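Local coordinates for protein putative MAR1 (Leishmania donovani, PDB 1X9G) that is of unknown function but belongs to the isochorismatase superfamily of hydrolase-like proteins and has been named a putative ribonuclease, at residues Val45-Ala50 with Pro77-Pro82; Lys20-Cys25 with Lys61-Glu66; Pro138-Gly143 with Ile166-Ser171; Glu66-Gly71 with Glu89-Ser94. One frame throughout, in Å; residues are numbered along the deposited sequence.

Interaction 1: residues Val45-Ala50 with Pro77-Pro82; sequences VANRLA and PEITLP
N47, on the flank of helix 39-55, reaches across to the backbone of E78, I79 and T80 and holds this loop against the helix. Its CG stands anti to the carbonyl carbon (chi1 -67°), which carries the amide from the CB outward to the loop. From CB the chain runs to CG, which lies 3.8 Å from the carbonyl O of E78, and there it divides. The OD1 branch accepts the N-H of T80 at 3.3 Å, the donor lying in the carbonyl plane, and it also lies beside the CA of I79. The ND2 branch gives a hydrogen bond to E78 O at 3.3 Å, with that oxygen almost in the amide plane. A weak second bond runs from ND2 to E78 OE2, whose carboxylate is turned 68° from the amide. Asparagine suits the place because one short amide both accepts and donates, matching the carbonyl of E78 and the N-H of T80 that the loop turns toward the helix.

Small residues let the loop come close on the same flank. A46 CB meets both CG1 and CD1 of I79 at 3.9 Å. One turn further along, A50 CB approaches the ring CG of P82 at 4.3 Å, a looser touch. T80 O is taken by R51, and P82 also packs on H53 and E54. Thus the loop joining strand 60-67 to strand 86-90 lies along one flank of helix 39-55, while Y62 of strand 60-67 lies against A50 and P82, and R48 and L49 pack on L173 of helix 169-176.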
loop_
_atom_site.group_PDB
_atom_site.type_symbol
_atom_site.label_atom_id
_atom_site.label_comp_id
_atom_site.label_asym_id
_atom_site.label_seq_id
_atom_site.Cartn_x
_atom_site.Cartn_y
_atom_site.Cartn_z
ATOM N N VAL A 45 -4.451 25.297 0.621
ATOM C CA VAL A 45 -3.840 24.691 -0.553
ATOM C C VAL A 45 -4.455 25.344 -1.775
ATOM O O VAL A 45 -3.760 25.606 -2.755
ATOM C CB VAL A 45 -4.029 23.111 -0.569
ATOM C CG1 VAL A 45 -3.727 22.506 -1.919
ATOM C CG2 VAL A 45 -3.170 22.454 0.477
ATOM N N ALA A 46 -5.753 25.592 -1.717
ATOM C CA ALA A 46 -6.476 26.351 -2.756
ATOM C C ALA A 46 -5.868 27.721 -2.968
ATOM O O ALA A 46 -5.566 28.084 -4.107
ATOM C CB ALA A 46 -7.957 26.490 -2.413
ATOM N N ASN A 47 -5.636 28.449 -1.874
ATOM C CA ASN A 47 -4.869 29.718 -1.949
ATOM C C ASN A 47 -3.462 29.507 -2.487
ATOM O O ASN A 47 -3.115 30.174 -3.454
ATOM C CB ASN A 47 -4.809 30.482 -0.615
ATOM C CG ASN A 47 -6.174 31.021 -0.174
ATOM O OD1 ASN A 47 -6.962 31.539 -0.984
ATOM N ND2 ASN A 47 -6.450 30.907 1.129
ATOM N N ARG A 48 -2.686 28.565 -1.911
ATOM C CA ARG A 48 -1.310 28.255 -2.393
ATOM C C ARG A 48 -1.171 28.052 -3.900
ATOM O O ARG A 48 -0.307 28.668 -4.524
ATOM C CB ARG A 48 -0.666 27.067 -1.656
ATOM C CG ARG A 48 0.726 26.666 -2.210
ATOM C CD ARG A 48 1.454 25.570 -1.336
ATOM N NE ARG A 48 2.180 26.171 -0.205
ATOM C CZ ARG A 48 2.657 25.505 0.848
ATOM N NH1 ARG A 48 2.524 24.174 0.941
ATOM N NH2 ARG A 48 3.292 26.165 1.818
ATOM N N LEU A 49 -2.013 27.188 -4.468
ATOM C CA LEU A 49 -2.034 26.936 -5.927
ATOM C C LEU A 49 -2.600 28.123 -6.714
ATOM O O LEU A 49 -2.431 28.193 -7.945
ATOM C CB LEU A 49 -2.836 25.653 -6.251
ATOM C CG LEU A 49 -2.189 24.262 -6.026
ATOM C CD1 LEU A 49 -0.898 24.075 -6.843
ATOM C CD2 LEU A 49 -1.850 24.052 -4.593
ATOM N N ALA A 50 -3.303 29.018 -6.012
ATOM C CA ALA A 50 -3.936 30.174 -6.652
ATOM C C ALA A 50 -2.841 31.146 -6.930
ATOM O O ALA A 50 -2.681 31.568 -8.071
ATOM C CB ALA A 50 -5.026 30.809 -5.760
ATOM N N PRO A 77 -15.507 32.357 0.966
ATOM C CA PRO A 77 -14.794 33.624 0.710
ATOM C C PRO A 77 -13.305 33.590 1.004
ATOM O O PRO A 77 -12.524 34.164 0.249
ATOM C CB PRO A 77 -15.489 34.632 1.656
ATOM C CG PRO A 77 -16.269 33.820 2.607
ATOM C CD PRO A 77 -16.650 32.573 1.878
ATOM N N GLU A 78 -12.913 32.938 2.093
ATOM C CA GLU A 78 -11.503 32.852 2.439
ATOM C C GLU A 78 -10.605 32.286 1.295
ATOM O O GLU A 78 -9.378 32.396 1.348
ATOM C CB GLU A 78 -11.348 32.168 3.816
ATOM C CG GLU A 78 -9.989 31.495 4.119
ATOM C CD GLU A 78 -8.797 32.463 4.320
ATOM O OE1 GLU A 78 -8.758 33.149 5.372
ATOM O OE2 GLU A 78 -7.875 32.496 3.458
ATOM N N ILE A 79 -11.198 31.742 0.230
ATOM C CA ILE A 79 -10.423 31.542 -1.004
ATOM C C ILE A 79 -10.495 32.767 -1.959
ATOM O O ILE A 79 -11.545 33.054 -2.580
ATOM C CB ILE A 79 -10.780 30.240 -1.777
ATOM C CG1 ILE A 79 -10.523 29.006 -0.911
ATOM C CG2 ILE A 79 -9.939 30.125 -3.063
ATOM C CD1 ILE A 79 -11.450 27.820 -1.211
ATOM N N THR A 80 -9.357 33.454 -2.083
ATOM C CA THR A 80 -9.209 34.530 -3.035
ATOM C C THR A 80 -8.749 34.047 -4.404
ATOM O O THR A 80 -7.565 33.999 -4.711
ATOM C CB THR A 80 -8.377 35.720 -2.501
ATOM O OG1 THR A 80 -7.633 35.323 -1.345
ATOM C CG2 THR A 80 -9.348 36.891 -2.116
ATOM N N LEU A 81 -9.749 33.687 -5.202
ATOM C CA LEU A 81 -9.626 33.315 -6.604
ATOM C C LEU A 81 -8.764 34.256 -7.441
ATOM O O LEU A 81 -8.785 35.478 -7.228
ATOM C CB LEU A 81 -11.030 33.284 -7.236
ATOM C CG LEU A 81 -12.039 32.193 -6.866
ATOM C CD1 LEU A 81 -11.278 30.875 -6.558
ATOM C CD2 LEU A 81 -12.969 32.621 -5.721
ATOM N N PRO A 82 -8.035 33.700 -8.425
ATOM C CA PRO A 82 -7.349 34.534 -9.410
ATOM C C PRO A 82 -8.377 35.176 -10.354
ATOM O O PRO A 82 -9.459 34.612 -10.545
ATOM C CB PRO A 82 -6.473 33.532 -10.177
ATOM C CG PRO A 82 -6.565 32.242 -9.458
ATOM C CD PRO A 82 -7.826 32.266 -8.676
#

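Interaction 2: residues Lys20-Cys25 with Lys61-Glu66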
loop_
_atom_site.group_PDB
_atom_site.type_symbol
_atom_site.label_atom_id
_atom_site.label_comp_id
_atom_site.label_asym_id
_atom_site.label_seq_id
_atom_site.Cartn_x
_atom_site.Cartn_y
_atom_site.Cartn_z
ATOM N N LYS A 20 0.767 22.333 -20.445
ATOM C CA LYS A 20 -0.180 23.094 -19.629
ATOM C C LYS A 20 -0.677 22.239 -18.469
ATOM O O LYS A 20 -0.787 21.022 -18.586
ATOM C CB LYS A 20 -1.409 23.564 -20.437
ATOM C CG LYS A 20 -1.128 24.274 -21.752
ATOM C CD LYS A 20 -2.341 25.071 -22.225
ATOM C CE LYS A 20 -1.953 26.298 -23.125
ATOM N NZ LYS A 20 -2.013 27.645 -22.417
ATOM N N THR A 21 -1.007 22.905 -17.367
ATOM C CA THR A 21 -1.527 22.301 -16.158
ATOM C C THR A 21 -2.775 23.043 -15.713
ATOM O O THR A 21 -2.740 24.261 -15.559
ATOM C CB THR A 21 -0.519 22.459 -15.003
ATOM O OG1 THR A 21 0.649 21.676 -15.272
ATOM C CG2 THR A 21 -1.162 22.030 -13.654
ATOM N N ALA A 22 -3.870 22.323 -15.490
ATOM C CA ALA A 22 -5.034 22.911 -14.808
ATOM C C ALA A 22 -4.977 22.628 -13.309
ATOM O O ALA A 22 -4.783 21.468 -12.878
ATOM C CB ALA A 22 -6.388 22.429 -15.417
ATOM N N PHE A 23 -5.089 23.704 -12.533
ATOM C CA PHE A 23 -5.465 23.637 -11.143
ATOM C C PHE A 23 -6.987 23.558 -11.044
ATOM O O PHE A 23 -7.716 24.383 -11.588
ATOM C CB PHE A 23 -4.893 24.821 -10.363
ATOM C CG PHE A 23 -3.381 24.959 -10.486
ATOM C CD1 PHE A 23 -2.809 26.160 -10.866
ATOM C CD2 PHE A 23 -2.534 23.877 -10.216
ATOM C CE1 PHE A 23 -1.399 26.297 -10.984
ATOM C CE2 PHE A 23 -1.134 24.002 -10.329
ATOM C CZ PHE A 23 -0.566 25.229 -10.720
ATOM N N LEU A 24 -7.462 22.515 -10.375
ATOM C CA LEU A 24 -8.883 22.235 -10.305
ATOM C C LEU A 24 -9.312 22.263 -8.864
ATOM O O LEU A 24 -8.927 21.385 -8.089
ATOM C CB LEU A 24 -9.155 20.882 -10.927
ATOM C CG LEU A 24 -10.586 20.468 -11.128
ATOM C CD1 LEU A 24 -11.439 21.696 -11.507
ATOM C CD2 LEU A 24 -10.668 19.309 -12.179
ATOM N N CYS A 25 -10.104 23.276 -8.512
ATOM C CA CYS A 25 -10.457 23.532 -7.132
ATOM C C CYS A 25 -11.869 23.020 -6.879
ATOM O O CYS A 25 -12.862 23.642 -7.305
ATOM C CB CYS A 25 -10.339 25.018 -6.822
ATOM S SG CYS A 25 -10.945 25.419 -5.168
ATOM N N LYS A 61 -4.027 27.056 -16.159
ATOM C CA LYS A 61 -5.380 27.544 -15.904
ATOM C C LYS A 61 -5.802 27.226 -14.461
ATOM O O LYS A 61 -5.245 26.315 -13.818
ATOM C CB LYS A 61 -6.376 26.880 -16.864
ATOM C CG LYS A 61 -5.874 26.856 -18.320
ATOM C CD LYS A 61 -6.960 25.885 -19.140
ATOM C CE LYS A 61 -6.245 26.063 -20.713
ATOM N NZ LYS A 61 -7.158 25.224 -21.617
ATOM N N TYR A 62 -6.802 27.950 -13.963
ATOM C CA TYR A 62 -7.328 27.692 -12.623
ATOM C C TYR A 62 -8.852 27.573 -12.680
ATOM O O TYR A 62 -9.535 28.424 -13.257
ATOM C CB TYR A 62 -6.886 28.806 -11.689
ATOM C CG TYR A 62 -7.011 28.499 -10.226
ATOM C CD1 TYR A 62 -5.875 28.191 -9.462
ATOM C CD2 TYR A 62 -8.272 28.520 -9.583
ATOM C CE1 TYR A 62 -5.975 27.909 -8.112
ATOM C CE2 TYR A 62 -8.386 28.248 -8.224
ATOM C CZ TYR A 62 -7.231 27.945 -7.501
ATOM O OH TYR A 62 -7.329 27.691 -6.164
ATOM N N ILE A 63 -9.394 26.515 -12.085
ATOM C CA ILE A 63 -10.786 26.136 -12.306
ATOM C C ILE A 63 -11.488 25.833 -10.962
ATOM O O ILE A 63 -10.963 25.110 -10.123
ATOM C CB ILE A 63 -10.881 24.953 -13.335
ATOM C CG1 ILE A 63 -10.154 25.307 -14.640
ATOM C CG2 ILE A 63 -12.336 24.494 -13.597
ATOM C CD1 ILE A 63 -10.052 24.141 -15.621
ATOM N N VAL A 64 -12.656 26.415 -10.753
ATOM C CA VAL A 64 -13.408 26.262 -9.524
ATOM C C VAL A 64 -14.707 25.659 -9.990
ATOM O O VAL A 64 -15.349 26.194 -10.889
ATOM C CB VAL A 64 -13.713 27.645 -8.889
ATOM C CG1 VAL A 64 -14.582 27.532 -7.659
ATOM C CG2 VAL A 64 -12.405 28.414 -8.583
ATOM N N THR A 65 -15.083 24.521 -9.417
ATOM C CA THR A 65 -16.447 24.019 -9.605
ATOM C C THR A 65 -17.200 24.246 -8.296
ATOM O O THR A 65 -16.629 24.070 -7.201
ATOM C CB THR A 65 -16.492 22.515 -9.954
ATOM O OG1 THR A 65 -16.037 21.784 -8.826
ATOM C CG2 THR A 65 -15.605 22.184 -11.104
ATOM N N GLU A 66 -18.468 24.663 -8.405
ATOM C CA GLU A 66 -19.368 24.659 -7.262
ATOM C C GLU A 66 -20.471 23.696 -7.616
ATOM O O GLU A 66 -21.044 23.768 -8.706
ATOM C CB GLU A 66 -20.012 26.014 -6.974
ATOM C CG GLU A 66 -19.255 27.269 -7.360
ATOM C CD GLU A 66 -19.831 28.502 -6.690
ATOM O OE1 GLU A 66 -20.942 28.944 -7.074
ATOM O OE2 GLU A 66 -19.181 29.018 -5.761
#
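F23 and Y62 are paired in register on two neighbouring parallel strands, 21-25 and 61-66, and their side chains cross at about a right angle on the face of the sheet that they share with C25 and V64. F23 CB presses on Y62 CD1 at 3.6 Å. The tyrosine CG is anti to its backbone N (chi1 -164°), which lays the far part of its ring along C25, whose CB is 4.0 Å from CE2. Over the other face, L24 CD1 meets I63 CG2 at 3.6 Å and A22 CB touches I63 CD1; alanine leaves room for the long isoleucine branch. Between the two faces run the backbone bonds, the shortest from C25 N to I63 O at 2.6 Å, followed further on by T65 N to C25 O.

The beginning of the pairing is slacker. K61 N reaches T21 O only in a weak bond of 3.1 Å, and K20 CD and K61 CE merely brush at 4.3 Å, their like-charged amino groups held apart. K61 NZ instead forms a salt bridge with D106, so a long, partly exposed lysine still finds a counter-charge.

The chemistry therefore divides by depth: apolar branches line both faces of the strand pair, which belongs to a beta-alpha-beta unit with helix 39-55, and the buried polar tips have defined partners, Y62 OH on A46 O and T65 OG1 on D27, which probably helps to hold D27 in place.

Interaction 3: residues Pro138-Gly143 with Ile166-Ser171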
loop_
_atom_site.group_PDB
_atom_site.type_symbol
_atom_site.label_atom_id
_atom_site.label_comp_id
_atom_site.label_asym_id
_atom_site.label_seq_id
_atom_site.Cartn_x
_atom_site.Cartn_y
_atom_site.Cartn_z
ATOM N N PRO A 138 -2.533 16.934 -4.239
ATOM C CA PRO A 138 -1.904 17.190 -2.950
ATOM C C PRO A 138 -2.806 16.682 -1.845
ATOM O O PRO A 138 -3.872 17.286 -1.632
ATOM C CB PRO A 138 -1.849 18.715 -2.901
ATOM C CG PRO A 138 -3.110 19.140 -3.663
ATOM C CD PRO A 138 -3.251 18.121 -4.765
ATOM N N LYS A 139 -2.395 15.611 -1.159
ATOM C CA LYS A 139 -3.176 15.011 -0.059
ATOM C C LYS A 139 -3.491 16.003 1.042
ATOM O O LYS A 139 -4.480 15.887 1.775
ATOM C CB LYS A 139 -2.425 13.837 0.556
ATOM C CG LYS A 139 -3.297 13.038 1.519
ATOM C CD LYS A 139 -2.556 11.792 1.999
ATOM C CE LYS A 139 -2.898 11.466 3.416
ATOM N NZ LYS A 139 -2.877 9.969 3.522
ATOM N N ASP A 140 -2.526 16.875 1.207
ATOM C CA ASP A 140 -2.592 18.192 1.735
ATOM C C ASP A 140 -3.921 18.961 1.677
ATOM O O ASP A 140 -4.366 19.561 2.666
ATOM C CB ASP A 140 -1.561 18.956 0.874
ATOM C CG ASP A 140 -0.655 19.664 1.699
ATOM O OD1 ASP A 140 -0.749 19.332 2.886
ATOM O OD2 ASP A 140 0.112 20.525 1.268
ATOM N N GLY A 141 -4.505 18.992 0.484
ATOM C CA GLY A 141 -5.679 19.782 0.189
ATOM C C GLY A 141 -6.820 18.871 -0.226
ATOM O O GLY A 141 -7.623 19.223 -1.099
ATOM N N LEU A 142 -6.879 17.691 0.394
ATOM C CA LEU A 142 -8.049 16.811 0.273
ATOM C C LEU A 142 -8.676 16.534 1.641
ATOM O O LEU A 142 -8.003 16.642 2.689
ATOM C CB LEU A 142 -7.727 15.497 -0.440
ATOM C CG LEU A 142 -7.018 15.435 -1.800
ATOM C CD1 LEU A 142 -6.372 14.040 -2.008
ATOM C CD2 LEU A 142 -7.886 15.882 -3.012
ATOM N N GLY A 143 -9.989 16.251 1.624
ATOM C CA GLY A 143 -10.723 15.852 2.834
ATOM C C GLY A 143 -12.065 15.163 2.574
ATOM O O GLY A 143 -12.611 15.246 1.484
ATOM N N ILE A 166 -0.182 10.881 -5.828
ATOM C CA ILE A 166 -0.577 11.583 -4.629
ATOM C C ILE A 166 0.673 12.002 -3.897
ATOM O O ILE A 166 1.491 11.157 -3.504
ATOM C CB ILE A 166 -1.515 10.715 -3.730
ATOM C CG1 ILE A 166 -2.775 10.328 -4.519
ATOM C CG2 ILE A 166 -1.975 11.473 -2.442
ATOM C CD1 ILE A 166 -3.579 9.336 -3.814
ATOM N N THR A 167 0.858 13.308 -3.745
ATOM C CA THR A 167 1.985 13.799 -2.935
ATOM C C THR A 167 1.410 14.874 -2.016
ATOM O O THR A 167 0.439 14.623 -1.317
ATOM C CB THR A 167 3.183 14.315 -3.794
ATOM O OG1 THR A 167 2.680 15.159 -4.854
ATOM C CG2 THR A 167 4.029 13.137 -4.411
ATOM N N THR A 168 1.991 16.071 -2.042
ATOM C CA THR A 168 1.515 17.192 -1.268
ATOM C C THR A 168 1.835 18.418 -2.057
ATOM O O THR A 168 2.579 18.357 -3.030
ATOM C CB THR A 168 2.165 17.302 0.159
ATOM O OG1 THR A 168 3.589 17.299 0.048
ATOM C CG2 THR A 168 1.760 16.158 1.076
ATOM N N SER A 169 1.284 19.543 -1.623
ATOM C CA SER A 169 1.521 20.854 -2.248
ATOM C C SER A 169 2.957 21.347 -2.210
ATOM O O SER A 169 3.398 21.958 -3.171
ATOM C CB SER A 169 0.528 21.917 -1.730
ATOM O OG SER A 169 0.709 22.228 -0.347
ATOM N N GLU A 170 3.717 21.070 -1.152
ATOM C CA GLU A 170 5.121 21.466 -1.212
ATOM C C GLU A 170 5.850 20.592 -2.211
ATOM O O GLU A 170 6.553 21.090 -3.048
ATOM C CB GLU A 170 5.805 21.534 0.162
ATOM C CG GLU A 170 7.311 21.515 0.114
ATOM C CD GLU A 170 7.956 21.878 1.448
ATOM O OE1 GLU A 170 7.633 22.988 1.902
ATOM O OE2 GLU A 170 8.796 21.097 2.027
ATOM N N SER A 171 5.620 19.289 -2.190
ATOM C CA SER A 171 6.244 18.410 -3.196
ATOM C C SER A 171 5.934 18.888 -4.588
ATOM O O SER A 171 6.791 18.937 -5.419
ATOM C CB SER A 171 5.685 16.987 -3.094
ATOM O OG SER A 171 6.590 16.079 -3.713
#
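The parallel bridge of P138 with T167 lies where strand 164-167 ends and its chain turns into helix 169-176, and from there D140 reaches over to the start of that helix. Next to the bridge, K139 N donates to T167 O at 3.0 Å. P138 has no N-H to give, and instead its CB rests on the turn, 3.5 Å from S169 N. K139 CB covers I166 CG2 at 3.8 Å while the rest of the lysine leads away.

Strands 134-143 and 164-167 are the two strands of a beta-alpha-beta unit whose connecting helix, 147-158, packs on L142 and I166. T168 takes the N-cap position of the following helix, its OG1 bonded to D149 of the second subunit. The first-turn N-H of S169 points to D140 OD2 at 3.3 Å, meeting it from above the carboxylate plane; an acidic group suits the N-terminal end of a helix, whose dipole would probably favour the negative charge. S169 OG also lies on D140 OD2, but at 2.4 Å that distance is too short to be trusted. A chi1 of 66° turns S169 OG back toward D140 and toward R48 of helix 39-55, whose NH1 it accepts as well.

Interaction 4: residues Glu66-Gly71 with Glu89-Ser94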
loop_
_atom_site.group_PDB
_atom_site.type_symbol
_atom_site.label_atom_id
_atom_site.label_comp_id
_atom_site.label_asym_id
_atom_site.label_seq_id
_atom_site.Cartn_x
_atom_site.Cartn_y
_atom_site.Cartn_z
ATOM N N GLU A 66 -18.468 24.663 -8.405
ATOM C CA GLU A 66 -19.368 24.659 -7.262
ATOM C C GLU A 66 -20.471 23.696 -7.616
ATOM O O GLU A 66 -21.044 23.768 -8.706
ATOM C CB GLU A 66 -20.012 26.014 -6.974
ATOM C CG GLU A 66 -19.255 27.269 -7.360
ATOM C CD GLU A 66 -19.831 28.502 -6.690
ATOM O OE1 GLU A 66 -20.942 28.944 -7.074
ATOM O OE2 GLU A 66 -19.181 29.018 -5.761
ATOM N N HIS A 67 -20.779 22.829 -6.663
ATOM C CA HIS A 67 -21.759 21.777 -6.812
ATOM C C HIS A 67 -23.055 22.212 -6.162
ATOM O O HIS A 67 -23.048 22.637 -5.011
ATOM C CB HIS A 67 -21.256 20.537 -6.076
ATOM C CG HIS A 67 -22.114 19.342 -6.273
ATOM N ND1 HIS A 67 -21.976 18.506 -7.361
ATOM C CD2 HIS A 67 -23.138 18.851 -5.536
ATOM C CE1 HIS A 67 -22.864 17.534 -7.272
ATOM N NE2 HIS A 67 -23.588 17.727 -6.181
ATOM N N TYR A 68 -24.158 22.071 -6.901
ATOM C CA TYR A 68 -25.488 22.595 -6.526
ATOM C C TYR A 68 -25.407 23.812 -5.581
ATOM O O TYR A 68 -25.811 23.732 -4.423
ATOM C CB TYR A 68 -26.326 21.473 -5.934
ATOM C CG TYR A 68 -27.808 21.746 -5.849
ATOM C CD1 TYR A 68 -28.453 21.826 -4.597
ATOM C CD2 TYR A 68 -28.579 21.912 -7.007
ATOM C CE1 TYR A 68 -29.819 22.075 -4.502
ATOM C CE2 TYR A 68 -29.954 22.171 -6.918
ATOM C CZ TYR A 68 -30.564 22.245 -5.663
ATOM O OH TYR A 68 -31.922 22.474 -5.571
ATOM N N PRO A 69 -24.860 24.943 -6.090
ATOM C CA PRO A 69 -24.487 26.102 -5.247
ATOM C C PRO A 69 -25.613 26.669 -4.356
ATOM O O PRO A 69 -25.472 26.685 -3.126
ATOM C CB PRO A 69 -24.026 27.163 -6.252
ATOM C CG PRO A 69 -23.869 26.473 -7.526
ATOM C CD PRO A 69 -24.576 25.172 -7.519
ATOM N N LYS A 70 -26.707 27.121 -4.972
ATOM C CA LYS A 70 -27.821 27.760 -4.253
ATOM C C LYS A 70 -28.396 26.880 -3.127
ATOM O O LYS A 70 -28.591 27.352 -2.002
ATOM C CB LYS A 70 -28.918 28.225 -5.237
ATOM C CG LYS A 70 -30.241 28.660 -4.581
ATOM C CD LYS A 70 -30.163 30.048 -3.889
ATOM C CE LYS A 70 -31.469 30.374 -3.098
ATOM N NZ LYS A 70 -31.634 29.553 -1.852
ATOM N N GLY A 71 -28.647 25.607 -3.428
ATOM C CA GLY A 71 -29.110 24.665 -2.414
ATOM C C GLY A 71 -27.993 24.244 -1.478
ATOM O O GLY A 71 -27.441 23.145 -1.624
ATOM N N GLU A 89 -20.360 25.444 -12.467
ATOM C CA GLU A 89 -21.362 24.931 -11.515
ATOM C C GLU A 89 -21.933 23.638 -12.066
ATOM O O GLU A 89 -22.056 23.466 -13.282
ATOM C CB GLU A 89 -22.502 25.953 -11.306
ATOM C CG GLU A 89 -22.098 27.287 -10.605
ATOM C CD GLU A 89 -23.246 28.365 -10.577
ATOM O OE1 GLU A 89 -24.416 28.017 -10.278
ATOM O OE2 GLU A 89 -22.970 29.564 -10.858
ATOM N N LYS A 90 -22.305 22.718 -11.194
ATOM C CA LYS A 90 -22.862 21.472 -11.707
ATOM C C LYS A 90 -23.608 20.653 -10.703
ATOM O O LYS A 90 -23.671 20.984 -9.521
ATOM C CB LYS A 90 -21.771 20.599 -12.321
ATOM C CG LYS A 90 -20.412 20.650 -11.606
ATOM C CD LYS A 90 -20.383 19.996 -10.241
ATOM C CE LYS A 90 -18.945 19.451 -9.985
ATOM N NZ LYS A 90 -18.805 18.824 -8.634
ATOM N N THR A 91 -24.175 19.566 -11.193
ATOM C CA THR A 91 -24.823 18.601 -10.318
ATOM C C THR A 91 -24.148 17.193 -10.444
ATOM O O THR A 91 -24.200 16.375 -9.521
ATOM C CB THR A 91 -26.330 18.603 -10.585
ATOM O OG1 THR A 91 -26.560 18.399 -11.991
ATOM C CG2 THR A 91 -26.930 19.983 -10.195
ATOM N N ARG A 92 -23.481 16.954 -11.574
ATOM C CA ARG A 92 -22.608 15.808 -11.755
ATOM C C ARG A 92 -21.622 15.709 -10.573
ATOM O O ARG A 92 -21.066 16.740 -10.145
ATOM C CB ARG A 92 -21.900 15.932 -13.098
ATOM C CG ARG A 92 -20.835 14.905 -13.386
ATOM C CD ARG A 92 -20.923 14.472 -14.826
ATOM N NE ARG A 92 -21.702 13.235 -14.903
ATOM C CZ ARG A 92 -21.266 12.083 -15.411
ATOM N NH1 ARG A 92 -20.036 11.985 -15.914
ATOM N NH2 ARG A 92 -22.077 11.027 -15.431
ATOM N N PHE A 93 -21.449 14.499 -10.008
ATOM C CA PHE A 93 -20.532 14.345 -8.854
ATOM C C PHE A 93 -19.108 14.607 -9.311
ATOM O O PHE A 93 -18.366 15.338 -8.657
ATOM C CB PHE A 93 -20.682 13.015 -8.110
ATOM C CG PHE A 93 -22.023 12.823 -7.497
ATOM C CD1 PHE A 93 -22.715 11.621 -7.658
ATOM C CD2 PHE A 93 -22.636 13.870 -6.788
ATOM C CE1 PHE A 93 -24.004 11.448 -7.092
ATOM C CE2 PHE A 93 -23.932 13.722 -6.234
ATOM C CZ PHE A 93 -24.610 12.489 -6.383
ATOM N N SER A 94 -18.762 14.069 -10.470
ATOM C CA SER A 94 -17.523 14.427 -11.133
ATOM C C SER A 94 -17.483 15.805 -11.785
ATOM O O SER A 94 -18.422 16.182 -12.509
ATOM C CB SER A 94 -17.259 13.444 -12.235
ATOM O OG SER A 94 -16.171 13.926 -12.967
#
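H67 holds CG anti to its backbone N (chi1 -174°), and K90 bends at chi2 (70°); together these turns bring the lysine's end beside the imidazole, the two side chains crossing at about a right angle. They stand on the last bridge between the parallel strands 60-67 and 86-90, at the edge of the open sheet of this isochorismatase-type fold. K90 CD packs on H67 ND1 at 3.6 Å, and NZ offers ND1 only a weak hydrogen bond. The stronger partner of NZ is D27, with which it makes a salt bridge, an aspartate-lysine pair consistent with that of the active site in related hydrolases. A lysine, long and flexible, can bend from the strand to that aspartate and still pack on the histidine.

The imidazole has K90 O over one face and R92 O near its plane at the edge, while F93 meets it rim to rim, with the ring planes at 27°. The backbone closes the pairing: K90 N bonds to E66 O at 3.0 Å, and Y68 N to K90 O at 2.9 Å, after which the backbones separate. T91 and F93 leave toward the third subunit, where T91 OG1 binds D179.

On the other face E66 and E89 lie side by side, pointing the same way, with like charges 4.3 Å apart between E66 OE1 and E89 OE2. E66 OE2 is held by I75 N, whereas E89 is exposed, and its OE1 lies 3.2 Å from P69 CG.

Overall arrangement
Interactions 2 and 4 follow one another along strand 60-67 and share E66; their centres lie 15 Å apart, and T65 OG1 packs on K90 CE at 3.9 Å. D27, which holds T65 in one and K90 in the other, connects them at what is probably the active-site end of the sheet. Interaction 1 covers interaction 2 from one side, L49 CD1 meeting F23 CE2 at 3.5 Å. The same helix reaches interaction 3 on its other flank, where V45 lies on P138 and G141. Interactions 3 and 4, on opposite sides of the chain's centre with their own centres about 23 Å apart, face different neighbouring subunits.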